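Local coordinates for protein 3-hydroxyisobutyryl-CoA hydrolase (Mycobacterium thermoresistibile, PDB 4HDT) that probably hydrolyses 3-hydroxy-2-methylpropanoyl-CoA to 3-hydroxy-2-methylpropanoate and free coenzyme A, as a crotonase-like member of the enoyl-CoA hydratase/isomerase family, at residues F90-Y95 with P344-E349; R130-T135 with G184-Y189; G177-V182 with S221-Q226. All coordinates share one frame; numbering follows the deposited sequence.

Interaction 1 (F90-Y95 with P344-E349)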
ATOM      1  N   PHE A  90       2.816  -1.895  16.158  1.00 13.41           N
ATOM      2  CA  PHE A  90       3.414  -1.942  14.815  1.00 12.47           C
ATOM      3  C   PHE A  90       2.749  -0.878  13.928  1.00 12.12           C
ATOM      4  O   PHE A  90       3.435  -0.085  13.289  1.00 11.78           O
ATOM      5  CB  PHE A  90       3.291  -3.356  14.192  1.00 12.16           C
ATOM      6  CG  PHE A  90       3.675  -3.410  12.735  1.00 11.62           C
ATOM      7  CD1 PHE A  90       4.996  -3.340  12.348  1.00 11.70           C
ATOM      8  CD2 PHE A  90       2.699  -3.472  11.771  1.00 11.30           C
ATOM      9  CE1 PHE A  90       5.371  -3.396  11.014  1.00 11.37           C
ATOM     10  CE2 PHE A  90       3.037  -3.501  10.432  1.00 11.02           C
ATOM     11  CZ  PHE A  90       4.395  -3.436  10.044  1.00 10.92           C
ATOM     12  N   TRP A  91       1.433  -0.898  13.891  1.00 11.77           N
ATOM     13  CA  TRP A  91       0.699   0.044  13.022  1.00 11.49           C
ATOM     14  C   TRP A  91       0.935   1.477  13.484  1.00 11.88           C
ATOM     15  O   TRP A  91       1.044   2.381  12.650  1.00 11.19           O
ATOM     16  CB  TRP A  91      -0.776  -0.284  13.022  1.00 11.56           C
ATOM     17  CG  TRP A  91      -1.148  -1.510  12.292  1.00 11.57           C
ATOM     18  CD1 TRP A  91      -0.565  -1.983  11.174  1.00 11.50           C
ATOM     19  CD2 TRP A  91      -2.204  -2.407  12.603  1.00 12.03           C
ATOM     20  NE1 TRP A  91      -1.178  -3.131  10.756  1.00 11.62           N
ATOM     21  CE2 TRP A  91      -2.202  -3.416  11.622  1.00 11.79           C
ATOM     22  CE3 TRP A  91      -3.155  -2.460  13.611  1.00 12.19           C
ATOM     23  CZ2 TRP A  91      -3.148  -4.482  11.624  1.00 11.96           C
ATOM     24  CZ3 TRP A  91      -4.103  -3.502  13.612  1.00 12.56           C
ATOM     25  CH2 TRP A  91      -4.078  -4.502  12.643  1.00 12.39           C
ATOM     26  N   PHE A  92       0.967   1.707  14.785  1.00 12.45           N
ATOM     27  CA  PHE A  92       1.245   3.046  15.308  1.00 13.08           C
ATOM     28  C   PHE A  92       2.577   3.581  14.749  1.00 12.29           C
ATOM     29  O   PHE A  92       2.641   4.675  14.197  1.00 12.16           O
ATOM     30  CB  PHE A  92       1.239   2.995  16.848  1.00 14.53           C
ATOM     31  CG  PHE A  92       1.161   4.323  17.527  1.00 16.05           C
ATOM     32  CD1 PHE A  92       2.294   5.015  17.860  1.00 17.06           C
ATOM     33  CD2 PHE A  92      -0.060   4.845  17.888  1.00 17.23           C
ATOM     34  CE1 PHE A  92       2.222   6.249  18.508  1.00 17.89           C
ATOM     35  CE2 PHE A  92      -0.154   6.067  18.522  1.00 17.88           C
ATOM     36  CZ  PHE A  92       0.987   6.774  18.823  1.00 18.21           C
ATOM     37  N   ASP A  93       3.645   2.811  14.868  1.00 12.02           N
ATOM     38  CA  ASP A  93       4.957   3.189  14.380  1.00 11.60           C
ATOM     39  C   ASP A  93       5.014   3.217  12.840  1.00 10.80           C
ATOM     40  O   ASP A  93       5.632   4.097  12.246  1.00 10.50           O
ATOM     41  CB  ASP A  93       6.027   2.238  14.934  1.00 12.18           C
ATOM     42  CG  ASP A  93       6.290   2.447  16.417  1.00 13.19           C
ATOM     43  OD1 ASP A  93       6.062   3.580  16.968  1.00 14.01           O
ATOM     44  OD2 ASP A  93       6.762   1.481  17.086  1.00 14.52           O
ATOM     45  N   GLU A  94       4.343   2.261  12.199  1.00 10.28           N
ATOM     46  CA  GLU A  94       4.370   2.197  10.746  1.00  9.57           C
ATOM     47  C   GLU A  94       3.660   3.388  10.116  1.00  9.28           C
ATOM     48  O   GLU A  94       4.188   3.990   9.185  1.00  8.89           O
ATOM     49  CB  GLU A  94       3.727   0.910  10.241  1.00  9.40           C
ATOM     50  CG  GLU A  94       3.809   0.722   8.728  1.00  9.14           C
ATOM     51  CD  GLU A  94       3.075  -0.509   8.266  1.00  8.99           C
ATOM     52  OE1 GLU A  94       2.001  -0.776   8.844  1.00  9.08           O
ATOM     53  OE2 GLU A  94       3.533  -1.203   7.335  1.00  9.19           O
ATOM     54  N   TYR A  95       2.508   3.730  10.647  1.00  9.38           N
ATOM     55  CA  TYR A  95       1.730   4.826  10.063  1.00  9.20           C
ATOM     56  C   TYR A  95       2.425   6.155  10.337  1.00  9.40           C
ATOM     57  O   TYR A  95       2.419   7.054   9.499  1.00  8.94           O
ATOM     58  CB  TYR A  95       0.275   4.864  10.502  1.00  9.54           C
ATOM     59  CG  TYR A  95      -0.570   3.616  10.172  1.00  9.36           C
ATOM     60  CD1 TYR A  95      -0.057   2.540   9.457  1.00  9.02           C
ATOM     61  CD2 TYR A  95      -1.855   3.522  10.621  1.00  9.82           C
ATOM     62  CE1 TYR A  95      -0.808   1.399   9.216  1.00  8.99           C
ATOM     63  CE2 TYR A  95      -2.629   2.395  10.377  1.00  9.92           C
ATOM     64  CZ  TYR A  95      -2.103   1.325   9.714  1.00  9.38           C
ATOM     65  OH  TYR A  95      -2.916   0.215   9.567  1.00  9.69           O
ATOM     66  N   PRO A 344      -5.336   5.031  22.823  1.00 21.36           N
ATOM     67  CA  PRO A 344      -5.142   6.338  22.234  1.00 20.85           C
ATOM     68  C   PRO A 344      -5.414   6.302  20.742  1.00 19.52           C
ATOM     69  O   PRO A 344      -5.245   5.268  20.101  1.00 18.78           O
ATOM     70  CB  PRO A 344      -3.652   6.614  22.484  1.00 21.03           C
ATOM     71  CG  PRO A 344      -3.031   5.279  22.428  1.00 21.15           C
ATOM     72  CD  PRO A 344      -4.041   4.393  23.152  1.00 21.65           C
ATOM     73  N   GLU A 345      -5.831   7.439  20.218  1.00 19.53           N
ATOM     74  CA  GLU A 345      -5.868   7.642  18.787  1.00 18.96           C
ATOM     75  C   GLU A 345      -4.428   7.714  18.261  1.00 18.04           C
ATOM     76  O   GLU A 345      -3.468   7.944  19.019  1.00 18.63           O
ATOM     77  CB  GLU A 345      -6.597   8.933  18.454  1.00 19.56           C
ATOM     78  CG  GLU A 345      -8.030   9.019  18.951  1.00 20.96           C
ATOM     79  CD  GLU A 345      -9.068   8.336  18.073  1.00 21.39           C
ATOM     80  OE1 GLU A 345      -8.753   7.762  17.029  1.00 20.59           O
ATOM     81  OE2 GLU A 345     -10.255   8.376  18.438  1.00 23.67           O
ATOM     82  N   LEU A 346      -4.265   7.537  16.950  1.00 16.85           N
ATOM     83  CA  LEU A 346      -2.945   7.666  16.326  1.00 15.96           C
ATOM     84  C   LEU A 346      -2.584   9.167  16.410  1.00 16.70           C
ATOM     85  O   LEU A 346      -3.409  10.034  16.085  1.00 16.93           O
ATOM     86  CB  LEU A 346      -3.007   7.184  14.867  1.00 14.77           C
ATOM     87  CG  LEU A 346      -1.744   7.395  14.044  1.00 14.10           C
ATOM     88  CD1 LEU A 346      -0.628   6.524  14.571  1.00 14.07           C
ATOM     89  CD2 LEU A 346      -1.942   7.100  12.579  1.00 13.59           C
ATOM     90  N   THR A 347      -1.383   9.446  16.908  1.00 17.58           N
ATOM     91  CA  THR A 347      -0.854  10.816  16.984  1.00 18.58           C
ATOM     92  C   THR A 347       0.542  10.880  16.351  1.00 18.31           C
ATOM     93  O   THR A 347       1.220   9.862  16.187  1.00 16.60           O
ATOM     94  CB  THR A 347      -0.784  11.315  18.444  1.00 20.15           C
ATOM     95  OG1 THR A 347       0.002  10.403  19.229  1.00 20.57           O
ATOM     96  CG2 THR A 347      -2.174  11.391  18.992  1.00 21.52           C
ATOM     97  N   PHE A 348       0.940  12.096  15.948  1.00 19.26           N
ATOM     98  CA  PHE A 348       2.154  12.288  15.135  1.00 19.23           C
ATOM     99  C   PHE A 348       3.183  13.222  15.747  1.00 22.42           C
ATOM    100  O   PHE A 348       4.056  13.741  15.060  1.00 24.22           O
ATOM    101  CB  PHE A 348       1.758  12.812  13.769  1.00 18.27           C
ATOM    102  CG  PHE A 348       0.860  11.877  13.043  1.00 16.58           C
ATOM    103  CD1 PHE A 348      -0.512  11.964  13.218  1.00 16.28           C
ATOM    104  CD2 PHE A 348       1.368  10.938  12.182  1.00 15.67           C
ATOM    105  CE1 PHE A 348      -1.364  11.095  12.572  1.00 15.90           C
ATOM    106  CE2 PHE A 348       0.526  10.081  11.521  1.00 15.26           C
ATOM    107  CZ  PHE A 348      -0.846  10.151  11.713  1.00 15.38           C
ATOM    108  N   GLU A 349       3.088  13.436  17.030  1.00 24.54           N
ATOM    109  CA  GLU A 349       3.975  14.392  17.646  1.00 27.45           C
ATOM    110  C   GLU A 349       5.276  13.669  18.052  1.00 27.77           C
ATOM    111  O   GLU A 349       5.346  12.415  17.977  1.00 27.03           O
ATOM    112  CB  GLU A 349       3.166  15.210  18.662  1.00 30.09           C
ATOM    113  CG  GLU A 349       2.148  16.067  17.866  1.00 32.20           C
ATOM    114  CD  GLU A 349       1.020  16.701  18.671  1.00 35.53           C
ATOM    115  OE1 GLU A 349       1.268  17.106  19.814  1.00 36.95           O
ATOM    116  OE2 GLU A 349      -0.115  16.853  18.128  1.00 36.44           O
TER

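Interaction 2 (R130-T135 with G184-Y189)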
ATOM      1  N   ARG A 130       9.307   8.622  -7.026  1.00 10.80           N
ATOM      2  CA  ARG A 130       8.796   7.249  -6.966  1.00 10.15           C
ATOM      3  C   ARG A 130       8.995   6.576  -8.306  1.00 10.17           C
ATOM      4  O   ARG A 130       8.435   7.018  -9.307  1.00 10.12           O
ATOM      5  CB  ARG A 130       7.319   7.277  -6.614  1.00  9.64           C
ATOM      6  CG  ARG A 130       7.034   7.923  -5.234  1.00  9.41           C
ATOM      7  CD  ARG A 130       5.576   8.177  -4.969  1.00  9.01           C
ATOM      8  NE  ARG A 130       5.004   9.093  -5.963  1.00  8.99           N
ATOM      9  CZ  ARG A 130       3.697   9.272  -6.118  1.00  8.79           C
ATOM     10  NH1 ARG A 130       2.842   8.672  -5.306  1.00  8.48           N
ATOM     11  NH2 ARG A 130       3.230  10.055  -7.087  1.00  8.96           N
ATOM     12  N   VAL A 131       9.828   5.557  -8.294  1.00 10.05           N
ATOM     13  CA  VAL A 131      10.259   4.884  -9.549  1.00 10.31           C
ATOM     14  C   VAL A 131       9.640   3.488  -9.625  1.00  9.93           C
ATOM     15  O   VAL A 131       9.682   2.707  -8.642  1.00  9.78           O
ATOM     16  CB  VAL A 131      11.788   4.760  -9.604  1.00 10.96           C
ATOM     17  CG1 VAL A 131      12.236   4.032 -10.862  1.00 11.62           C
ATOM     18  CG2 VAL A 131      12.458   6.149  -9.488  1.00 11.38           C
ATOM     19  N   VAL A 132       9.012   3.200 -10.753  1.00  9.79           N
ATOM     20  CA  VAL A 132       8.531   1.846 -11.056  1.00  9.83           C
ATOM     21  C   VAL A 132       9.208   1.346 -12.307  1.00 10.32           C
ATOM     22  O   VAL A 132       9.894   2.099 -13.004  1.00 10.82           O
ATOM     23  CB  VAL A 132       6.990   1.783 -11.208  1.00  9.41           C
ATOM     24  CG1 VAL A 132       6.288   1.946  -9.858  1.00  8.92           C
ATOM     25  CG2 VAL A 132       6.507   2.850 -12.177  1.00  9.64           C
ATOM     26  N   THR A 133       9.080   0.040 -12.579  1.00 10.33           N
ATOM     27  CA  THR A 133       9.817  -0.577 -13.666  1.00 11.01           C
ATOM     28  C   THR A 133       8.883  -1.448 -14.505  1.00 11.21           C
ATOM     29  O   THR A 133       7.676  -1.522 -14.227  1.00 10.69           O
ATOM     30  CB  THR A 133      10.933  -1.513 -13.140  1.00 11.31           C
ATOM     31  OG1 THR A 133      10.322  -2.714 -12.582  1.00 10.89           O
ATOM     32  CG2 THR A 133      11.792  -0.842 -12.084  1.00 11.25           C
ATOM     33  N   ASP A 134       9.452  -2.148 -15.481  1.00 12.01           N
ATOM     34  CA  ASP A 134       8.674  -3.044 -16.298  1.00 12.38           C
ATOM     35  C   ASP A 134       8.297  -4.365 -15.600  1.00 12.05           C
ATOM     36  O   ASP A 134       7.584  -5.187 -16.211  1.00 12.26           O
ATOM     37  CB  ASP A 134       9.352  -3.314 -17.634  1.00 13.59           C
ATOM     38  CG  ASP A 134      10.784  -3.760 -17.511  1.00 14.47           C
ATOM     39  OD1 ASP A 134      11.329  -3.715 -16.392  1.00 14.44           O
ATOM     40  OD2 ASP A 134      11.377  -4.155 -18.551  1.00 16.60           O
ATOM     41  N   THR A 135       8.813  -4.596 -14.395  1.00 11.56           N
ATOM     42  CA  THR A 135       8.443  -5.804 -13.629  1.00 11.49           C
ATOM     43  C   THR A 135       7.534  -5.472 -12.472  1.00 10.62           C
ATOM     44  O   THR A 135       7.103  -6.377 -11.737  1.00 10.41           O
ATOM     45  CB  THR A 135       9.687  -6.538 -13.072  1.00 11.80           C
ATOM     46  OG1 THR A 135      10.308  -5.692 -12.072  1.00 11.59           O
ATOM     47  CG2 THR A 135      10.662  -6.864 -14.216  1.00 12.67           C
ATOM     48  N   GLY A 184      -1.301   7.650  -9.722  1.00 10.62           N
ATOM     49  CA  GLY A 184      -0.715   8.583  -8.767  1.00 10.07           C
ATOM     50  C   GLY A 184       0.045   7.915  -7.659  1.00  9.65           C
ATOM     51  O   GLY A 184       0.346   8.538  -6.651  1.00 10.02           O
ATOM     52  N   PHE A 185       0.405   6.647  -7.887  1.00  9.04           N
ATOM     53  CA  PHE A 185       1.213   5.871  -6.897  1.00  8.89           C
ATOM     54  C   PHE A 185       2.714   5.955  -7.187  1.00  8.90           C
ATOM     55  O   PHE A 185       3.553   5.538  -6.383  1.00  8.63           O
ATOM     56  CB  PHE A 185       0.804   4.390  -6.896  1.00  8.65           C
ATOM     57  CG  PHE A 185      -0.449   4.062  -6.113  1.00  8.74           C
ATOM     58  CD1 PHE A 185      -1.670   4.651  -6.414  1.00  9.08           C
ATOM     59  CD2 PHE A 185      -0.436   3.118  -5.095  1.00  8.79           C
ATOM     60  CE1 PHE A 185      -2.831   4.334  -5.737  1.00  9.17           C
ATOM     61  CE2 PHE A 185      -1.611   2.793  -4.400  1.00  9.04           C
ATOM     62  CZ  PHE A 185      -2.826   3.386  -4.727  1.00  9.25           C
ATOM     63  N   ALA A 186       3.063   6.472  -8.367  1.00  9.05           N
ATOM     64  CA  ALA A 186       4.465   6.613  -8.766  1.00  9.40           C
ATOM     65  C   ALA A 186       4.588   7.729  -9.798  1.00 10.07           C
ATOM     66  O   ALA A 186       3.577   8.170 -10.344  1.00 10.45           O
ATOM     67  CB  ALA A 186       5.002   5.291  -9.328  1.00  9.53           C
ATOM     68  N   ASP A 187       5.826   8.096 -10.064  1.00 10.80           N
ATOM     69  CA  ASP A 187       6.188   9.276 -10.862  1.00 11.89           C
ATOM     70  C   ASP A 187       6.963   8.923 -12.169  1.00 12.49           C
ATOM     71  O   ASP A 187       6.775   9.594 -13.190  1.00 12.85           O
ATOM     72  CB  ASP A 187       7.066  10.180 -10.011  1.00 12.45           C
ATOM     73  CG  ASP A 187       6.400  10.608  -8.692  1.00 12.60           C
ATOM     74  OD1 ASP A 187       5.275  11.213  -8.768  1.00 12.83           O
ATOM     75  OD2 ASP A 187       7.027  10.374  -7.618  1.00 13.08           O
ATOM     76  N   HIS A 188       7.892   7.964 -12.097  1.00 12.95           N
ATOM     77  CA  HIS A 188       8.888   7.748 -13.154  1.00 13.97           C
ATOM     78  C   HIS A 188       9.013   6.242 -13.435  1.00 13.62           C
ATOM     79  O   HIS A 188       8.806   5.421 -12.545  1.00 12.74           O
ATOM     80  CB  HIS A 188      10.256   8.256 -12.752  1.00 15.46           C
ATOM     81  CG  HIS A 188      10.256   9.682 -12.266  1.00 17.03           C
ATOM     82  ND1 HIS A 188      10.073  10.736 -13.112  1.00 19.07           N
ATOM     83  CD2 HIS A 188      10.390  10.201 -11.023  1.00 17.73           C
ATOM     84  CE1 HIS A 188      10.101  11.867 -12.417  1.00 18.69           C
ATOM     85  NE2 HIS A 188      10.290  11.567 -11.146  1.00 18.83           N
ATOM     86  N   TYR A 189       9.333   5.956 -14.679  1.00 14.65           N
ATOM     87  CA  TYR A 189       9.482   4.568 -15.190  1.00 15.06           C
ATOM     88  C   TYR A 189      10.904   4.316 -15.681  1.00 15.82           C
ATOM     89  O   TYR A 189      11.433   5.091 -16.494  1.00 17.15           O
ATOM     90  CB  TYR A 189       8.489   4.343 -16.308  1.00 15.65           C
ATOM     91  CG  TYR A 189       8.645   3.041 -17.046  1.00 17.25           C
ATOM     92  CD1 TYR A 189       8.036   1.875 -16.595  1.00 17.73           C
ATOM     93  CD2 TYR A 189       9.409   2.996 -18.190  1.00 18.59           C
ATOM     94  CE1 TYR A 189       8.180   0.696 -17.321  1.00 18.11           C
ATOM     95  CE2 TYR A 189       9.572   1.847 -18.900  1.00 20.07           C
ATOM     96  CZ  TYR A 189       8.955   0.707 -18.466  1.00 19.81           C
ATOM     97  OH  TYR A 189       9.155  -0.415 -19.219  1.00 21.40           O
TER
HETATM   98  O   HOH W   1       0.743  11.574  -7.433  1.00 22.70           O

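Interaction 3 (G177-V182 with S221-Q226)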
ATOM      1  N   GLY A 177       3.587  -1.008 -13.484  1.00 10.32           N
ATOM      2  CA  GLY A 177       4.263   0.272 -13.298  1.00 10.30           C
ATOM      3  C   GLY A 177       3.556   1.414 -14.007  1.00 10.77           C
ATOM      4  O   GLY A 177       3.348   2.465 -13.417  1.00 10.33           O
ATOM      5  N   ALA A 178       3.147   1.190 -15.249  1.00 11.30           N
ATOM      6  CA  ALA A 178       2.502   2.254 -16.019  1.00 11.79           C
ATOM      7  C   ALA A 178       1.164   2.606 -15.360  1.00 11.41           C
ATOM      8  O   ALA A 178       0.804   3.791 -15.276  1.00 11.37           O
ATOM      9  CB  ALA A 178       2.290   1.807 -17.463  1.00 12.39           C
ATOM     10  N   ASP A 179       0.452   1.593 -14.887  1.00 11.23           N
ATOM     11  CA  ASP A 179      -0.813   1.781 -14.184  1.00 11.47           C
ATOM     12  C   ASP A 179      -0.542   2.591 -12.926  1.00 10.87           C
ATOM     13  O   ASP A 179      -1.320   3.449 -12.553  1.00 11.06           O
ATOM     14  CB  ASP A 179      -1.432   0.452 -13.763  1.00 11.72           C
ATOM     15  CG  ASP A 179      -1.837  -0.454 -14.918  1.00 12.58           C
ATOM     16  OD1 ASP A 179      -2.158   0.061 -16.031  1.00 14.45           O
ATOM     17  OD2 ASP A 179      -1.867  -1.697 -14.700  1.00 12.16           O
ATOM     18  N   ALA A 180       0.522   2.243 -12.196  1.00 10.52           N
ATOM     19  CA  ALA A 180       0.840   2.963 -10.947  1.00 10.04           C
ATOM     20  C   ALA A 180       1.061   4.442 -11.194  1.00 10.11           C
ATOM     21  O   ALA A 180       0.632   5.286 -10.371  1.00 10.19           O
ATOM     22  CB  ALA A 180       2.055   2.337 -10.270  1.00  9.97           C
ATOM     23  N   ILE A 181       1.723   4.786 -12.288  1.00 10.46           N
ATOM     24  CA  ILE A 181       1.932   6.205 -12.617  1.00 10.81           C
ATOM     25  C   ILE A 181       0.573   6.853 -12.925  1.00 11.11           C
ATOM     26  O   ILE A 181       0.265   7.957 -12.439  1.00 10.71           O
ATOM     27  CB  ILE A 181       2.932   6.356 -13.767  1.00 11.26           C
ATOM     28  CG1 ILE A 181       4.313   5.843 -13.295  1.00 11.35           C
ATOM     29  CG2 ILE A 181       3.013   7.801 -14.256  1.00 11.80           C
ATOM     30  CD1 ILE A 181       5.318   5.711 -14.432  1.00 12.02           C
ATOM     31  N   VAL A 182      -0.269   6.178 -13.708  1.00 11.30           N
ATOM     32  CA  VAL A 182      -1.607   6.717 -13.998  1.00 11.71           C
ATOM     33  C   VAL A 182      -2.429   6.948 -12.695  1.00 11.54           C
ATOM     34  O   VAL A 182      -3.128   7.949 -12.559  1.00 11.41           O
ATOM     35  CB  VAL A 182      -2.345   5.766 -15.001  1.00 12.27           C
ATOM     36  CG1 VAL A 182      -3.855   5.965 -14.956  1.00 12.71           C
ATOM     37  CG2 VAL A 182      -1.754   5.933 -16.388  1.00 12.96           C
ATOM     38  N   SER A 221      -0.838   1.917 -20.322  1.00 18.87           N
ATOM     39  CA  SER A 221      -1.475   1.461 -19.080  1.00 17.31           C
ATOM     40  C   SER A 221      -2.758   0.672 -19.409  1.00 17.79           C
ATOM     41  O   SER A 221      -3.735   1.232 -19.891  1.00 16.86           O
ATOM     42  CB  SER A 221      -1.805   2.647 -18.168  1.00 16.06           C
ATOM     43  OG  SER A 221      -2.750   2.352 -17.145  1.00 15.10           O
ATOM     44  N   PRO A 222      -2.772  -0.638 -19.149  1.00 18.43           N
ATOM     45  CA  PRO A 222      -4.035  -1.336 -19.362  1.00 18.83           C
ATOM     46  C   PRO A 222      -5.132  -0.852 -18.436  1.00 18.10           C
ATOM     47  O   PRO A 222      -6.294  -0.827 -18.799  1.00 18.73           O
ATOM     48  CB  PRO A 222      -3.683  -2.802 -19.066  1.00 20.09           C
ATOM     49  CG  PRO A 222      -2.203  -2.873 -19.032  1.00 20.47           C
ATOM     50  CD  PRO A 222      -1.714  -1.535 -18.646  1.00 19.38           C
ATOM     51  N   LEU A 223      -4.788  -0.418 -17.222  1.00 17.62           N
ATOM     52  CA  LEU A 223      -5.824   0.094 -16.371  1.00 18.05           C
ATOM     53  C   LEU A 223      -6.494   1.343 -16.943  1.00 18.17           C
ATOM     54  O   LEU A 223      -7.722   1.507 -16.868  1.00 19.26           O
ATOM     55  CB  LEU A 223      -5.267   0.366 -14.950  1.00 18.71           C
ATOM     56  CG  LEU A 223      -6.203   0.118 -13.798  1.00 19.73           C
ATOM     57  CD1 LEU A 223      -6.907  -1.214 -13.894  1.00 21.21           C
ATOM     58  CD2 LEU A 223      -5.364   0.150 -12.516  1.00 19.17           C
ATOM     59  N   ALA A 224      -5.703   2.270 -17.484  1.00 17.42           N
ATOM     60  CA  ALA A 224      -6.232   3.457 -18.132  1.00 17.60           C
ATOM     61  C   ALA A 224      -7.203   3.104 -19.258  1.00 18.18           C
ATOM     62  O   ALA A 224      -8.213   3.761 -19.417  1.00 17.79           O
ATOM     63  CB  ALA A 224      -5.126   4.361 -18.653  1.00 18.00           C
ATOM     64  N   GLU A 225      -6.880   2.082 -20.024  1.00 18.35           N
ATOM     65  CA  GLU A 225      -7.794   1.647 -21.085  1.00 20.34           C
ATOM     66  C   GLU A 225      -9.110   1.062 -20.564  1.00 20.28           C
ATOM     67  O   GLU A 225     -10.085   1.014 -21.331  1.00 22.09           O
ATOM     68  CB  GLU A 225      -7.095   0.626 -21.970  1.00 21.58           C
ATOM     69  CG  GLU A 225      -5.900   1.224 -22.689  1.00 23.96           C
ATOM     70  CD  GLU A 225      -5.346   0.326 -23.783  1.00 27.21           C
ATOM     71  OE1 GLU A 225      -5.948  -0.731 -24.053  1.00 30.12           O
ATOM     72  OE2 GLU A 225      -4.303   0.688 -24.377  1.00 28.99           O
ATOM     73  N   GLN A 226      -9.136   0.568 -19.326  1.00 19.23           N
ATOM     74  CA  GLN A 226     -10.354   0.009 -18.716  1.00 19.03           C
ATOM     75  C   GLN A 226     -11.203   1.067 -18.032  1.00 18.07           C
ATOM     76  O   GLN A 226     -12.211   0.717 -17.435  1.00 17.56           O
ATOM     77  CB  GLN A 226     -10.031  -1.056 -17.668  1.00 20.02           C
ATOM     78  CG  GLN A 226      -9.077  -2.142 -18.104  1.00 21.85           C
ATOM     79  CD  GLN A 226      -9.318  -2.622 -19.496  1.00 24.56           C
ATOM     80  OE1 GLN A 226     -10.428  -3.062 -19.837  1.00 28.68           O
ATOM     81  NE2 GLN A 226      -8.277  -2.570 -20.333  1.00 26.44           N
TER

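Interaction 1 (F90-Y95 with P344-E349)
Leu-346 fits between Phe-92 and Tyr-95, three positions apart on one helix, and gives a methyl branch to each. Leu-346 CD1 stands over one face of the Phe-92 ring, 4.1 Å from the ring centroid and 25° off the normal, a CH-pi contact displaced toward the rim. The other branch, Leu-346 CD2, comes to the base of the tyrosine, 3.8 Å from Tyr-95 CB, near the ring plane at the edge. A forked leucine thus serves two neighbours with one side chain. Phe-92 has CG anti to the backbone N (chi1 -165°), and its ring reaches across to the loop. There its C-H edge meets oxygens, which suits the weakly positive rim of a benzene ring: Glu-345 O lies in the ring plane, 3.8 Å from CE2 of Phe-92, while Thr-347 OG1 is 3.8 Å from Phe-92 CZ. Within this crotonase-like fold, the contact lays the C-terminal tail across helix 85-103. Farther along the tail, the ring edge of Phe-348 approaches the helix backbone, its CE2 being 4.1 Å from Tyr-95 O. Arg-96, next on the helix, binds the carbonyl oxygens of Thr-347 and Glu-349. Tyr-95 leads its hydroxyl away from the tail to Asp-150 and Ser-296, and Glu-345 forms a salt bridge with Arg-294. Leu-289 of helix 285-299 touches both Tyr-95 and Leu-346.

Interaction 2 (R130-T135 with G184-Y189)
A side-on salt bridge joins Arg-130 to Asp-187: NE of Arg-130 binds Asp-187 OD2 at 2.9 Å and Arg-130 NH2 binds Asp-187 OD1 at 2.9 Å, both nearly straight (171°). The carboxylate lies at the guanidinium edge, but the two planes are turned 48° apart, so NE and NH2 meet the oxygens from above the carboxylate plane. OD2 also takes the backbone N-H of Arg-130 on its anti lone pair, which fixes the aspartate's rotation. Arg-130 O in turn accepts from the backbone N of Asp-187 and of His-188. A bend at chi3 (-61°) brings NH1 of Arg-130 within 2.8 Å of Gly-184 O, and a water bridges NH2 to that same oxygen. One guanidinium face rests on the peptide joining Phe-185 to Ala-186, with Phe-185 C 3.3 Å above the guanidinium plane of Arg-130. Gly-184, at positive phi, ends the preceding helix in a Schellman motif, a place natural to glycine. Next come the strands: Val-132 N donates to His-188 O at 2.9 Å. Alanine keeps only a methyl here, and Ala-186 CB packs 3.6 Å from Val-132 CG1, while the Tyr-189 ring extends past the Thr-133 to Asp-134 backbone. Asp-134 itself turns to the backbone N of His-192, a zinc ligand. Parallel pairing of Val-131 with His-188 and Val-132 with Tyr-189 adds short strand 188-189 to the edge of the main crotonase-fold sheet.

Interaction 3 (G177-V182 with S221-Q226)
The flat group at the centre is the carboxylate of Asp-179, and OD1 is the atom that does the work. The hydroxyl of Ser-221 gives its proton to OD1 on the anti lone pair, with Ser-221 OG a short 2.6 Å from Asp-179 OD1. Leu-223 N binds the same oxygen from above the carboxylate plane, 46° out of it, at 2.9 Å from Asp-179 OD1. At the other end of the group, OD2 accepts from the backbone N of Ser-176, just before helix 177-183, so both oxygens are held. Pro-222 sits between the two donors in sequence; its nitrogen has no hydrogen to offer, and it packs CD against the carboxylate instead, 3.1 Å from Asp-179 OD1.

Ser-221 is the N-cap of the short helix 222-225. Ser-221 OG, anti to the backbone N (chi1 163°), accepts from Ala-224 N at 3.0 Å while donating to the aspartate. A serine suits this place because one hydroxyl can do both, and proline fits the first helical turn, where an N-H is not needed. Beside the polar core lies a small apolar patch: Val-182 CG2 touches Ser-221 CB at 3.7 Å, and the other branch, CG1, faces the methyl of Ala-224. Ala-178 and Ser-221, both small, allow close approach, with the CA atoms of Asp-179 and Ser-221 only 5.0 Å apart. Leu-223 lays its CB against the carboxylate carbon, 3.5 Å from Asp-179 CG, while its side chain also touches Phe-175 and His-167.

A buried carboxylate facing the amino end of a helix, with two donors on OD1 and one on OD2, is probably ionised and its pKa lowered; the negative charge would interact favourably with the positive, amino end of the helix dipole and thus probably steady the start of this weakly bonded turn.

From the N terminus, helix 85-103 comes first, and its segment 90-95 waits until the C-terminal tail at 344-349 before interaction 1 closes a loop of some 250 residues, well over half of the chain. Inside that loop, strand 129-132 begins interaction 2 and helix 177-183 begins interaction 3; residues 184-189 then close the former and 221-226 the latter, so these two cross while both nest within interaction 1. Their centres are 11 Å apart and they touch: Val-132 packs on Ile-181, tying the sheet edge to helix 177-183, against which short helix 222-225 packs. Interaction 1 lies on the opposite side of the chain's centre, joining helix and tail.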